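Local atomic coordinates of small ribosomal subunit protein bS6 (Aquifex aeolicus, PDB entry 2J5A), a protein that probably binds 16S ribosomal RNA together with bS18 as a structural protein of the small ribosomal subunit. Residues A[81-84]-A[85-89]. Numbering follows the deposited sequence.
Sequences ELDF and QLKID. With NA (sodium ion), chain B.
Four successive i to i+4 hydrogen bonds join 81-84 to 85-88 in helix 78-88, from Gln85 N to Glu81 O, nearly straight at 173°, through to Ile88 N on Phe84 O, and Asp89 N to Gln85 O follows as the next. On the outer side, Ile88 lays its CG2 methyl over one face of the Phe84 ring, 4.0 Å from the ring centroid and displaced toward CZ, a CH-pi contact. Phe84 chi1 of -173° turns the ring outward beside the helix, with that face toward the next turn. Leu82 and Leu86 run side by side on the buried side, Leu82 CG 4.2 Å from Leu86 CD1, and both reach Thr12 of strand 8-16. With Leu86 cut back to an alanine, a gap would probably open beside Leu82 and against Thr12 and Trp95. Asp83 OD2 lies 4.3 Å from Lys87 NZ, too far for a salt bridge, though the opposite charges probably attract. Leu86 O lies 2.4 Å from a sodium ion, which Lys87 O, Asp89 O, a water and Val92 O also bind. The cation thus gathers carbonyls of the last helical turn and of Asp89 just beyond it, where the negative end of the helix dipole probably favours it, and ties the turn to strand 92-100.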
loop_
_atom_site.group_PDB
_atom_site.type_symbol
_atom_site.label_atom_id
_atom_site.label_comp_id
_atom_site.label_asym_id
_atom_site.label_seq_id
_atom_site.Cartn_x
_atom_site.Cartn_y
_atom_site.Cartn_z
ATOM N N GLU A 81 -6.171 8.861 -4.965
ATOM C CA GLU A 81 -6.406 9.194 -3.581
ATOM C C GLU A 81 -5.327 8.615 -2.674
ATOM O O GLU A 81 -4.780 9.304 -1.820
ATOM C CB GLU A 81 -7.751 8.621 -3.177
ATOM C CG GLU A 81 -8.481 9.445 -2.193
ATOM C CD GLU A 81 -9.029 10.714 -2.808
ATOM O OE1 GLU A 81 -9.579 10.646 -3.924
ATOM O OE2 GLU A 81 -8.925 11.767 -2.163
ATOM N N LEU A 82 -5.038 7.330 -2.890
ATOM C CA LEU A 82 -4.173 6.534 -2.042
ATOM C C LEU A 82 -2.770 7.063 -2.197
ATOM O O LEU A 82 -2.024 7.241 -1.231
ATOM C CB LEU A 82 -4.260 5.073 -2.488
ATOM C CG LEU A 82 -3.608 3.978 -1.683
ATOM C CD1 LEU A 82 -3.896 4.089 -0.185
ATOM C CD2 LEU A 82 -4.094 2.642 -2.247
ATOM N N ASP A 83 -2.432 7.351 -3.435
ATOM C CA ASP A 83 -1.176 7.952 -3.762
ATOM C C ASP A 83 -0.963 9.309 -3.068
ATOM O O ASP A 83 0.135 9.593 -2.554
ATOM C CB ASP A 83 -1.116 8.115 -5.267
ATOM C CG ASP A 83 0.215 8.556 -5.739
ATOM O OD1 ASP A 83 1.069 7.678 -5.931
ATOM O OD2 ASP A 83 0.392 9.773 -5.945
ATOM N N PHE A 84 -1.985 10.158 -3.061
ATOM C CA PHE A 84 -1.876 11.453 -2.385
ATOM C C PHE A 84 -1.701 11.251 -0.878
ATOM O O PHE A 84 -0.829 11.835 -0.260
ATOM C CB PHE A 84 -3.120 12.312 -2.619
ATOM C CG PHE A 84 -2.999 13.709 -2.082
ATOM C CD1 PHE A 84 -2.111 14.599 -2.648
ATOM C CD2 PHE A 84 -3.754 14.124 -1.010
ATOM C CE1 PHE A 84 -1.998 15.885 -2.173
ATOM C CE2 PHE A 84 -3.633 15.420 -0.519
ATOM C CZ PHE A 84 -2.759 16.294 -1.111
ATOM N N GLN A 85 -2.553 10.409 -0.310
ATOM C CA GLN A 85 -2.486 10.065 1.115
ATOM C C GLN A 85 -1.110 9.510 1.528
ATOM O O GLN A 85 -0.568 9.883 2.573
ATOM C CB GLN A 85 -3.561 9.042 1.425
ATOM C CG GLN A 85 -3.732 8.725 2.899
ATOM C CD GLN A 85 -4.605 9.743 3.636
ATOM O OE1 GLN A 85 -4.769 10.899 3.205
ATOM N NE2 GLN A 85 -5.151 9.313 4.771
ATOM N N LEU A 86 -0.535 8.625 0.716
ATOM C CA LEU A 86 0.755 8.045 1.075
ATOM C C LEU A 86 1.879 9.052 0.838
ATOM O O LEU A 86 2.853 9.072 1.587
ATOM C CB LEU A 86 1.009 6.726 0.341
ATOM C CG LEU A 86 0.003 5.556 0.509
ATOM C CD1 LEU A 86 0.354 4.468 -0.473
ATOM C CD2 LEU A 86 -0.052 4.995 1.918
ATOM N N LYS A 87 1.744 9.872 -0.204
ATOM C CA LYS A 87 2.641 11.003 -0.449
ATOM C C LYS A 87 2.735 11.928 0.789
ATOM O O LYS A 87 3.822 12.107 1.352
ATOM C CB LYS A 87 2.192 11.810 -1.676
ATOM C CG LYS A 87 3.232 12.806 -2.190
ATOM C CD LYS A 87 2.729 13.806 -3.271
ATOM C CE LYS A 87 1.702 13.240 -4.273
ATOM N NZ LYS A 87 1.840 13.788 -5.656
ATOM N N ILE A 88 1.612 12.468 1.241
ATOM C CA ILE A 88 1.655 13.449 2.317
ATOM C C ILE A 88 1.968 12.843 3.698
ATOM O O ILE A 88 2.506 13.548 4.555
ATOM C CB ILE A 88 0.376 14.350 2.360
ATOM C CG1 ILE A 88 -0.852 13.572 2.841
ATOM C CG2 ILE A 88 0.134 14.943 0.977
ATOM C CD1 ILE A 88 -2.080 14.418 3.032
ATOM N N ASP A 89 1.654 11.558 3.911
ATOM C CA ASP A 89 2.036 10.874 5.148
ATOM C C ASP A 89 3.535 10.887 5.260
ATOM O O ASP A 89 4.235 10.285 4.435
ATOM C CB ASP A 89 1.550 9.426 5.180
ATOM C CG ASP A 89 1.640 8.810 6.569
ATOM O OD1 ASP A 89 2.603 9.065 7.306
ATOM O OD2 ASP A 89 0.733 8.067 6.946
HETATM NA NA NA B . 4.854 10.030 2.365
HETATM O O HOH W 1 6.487 11.386 2.218
#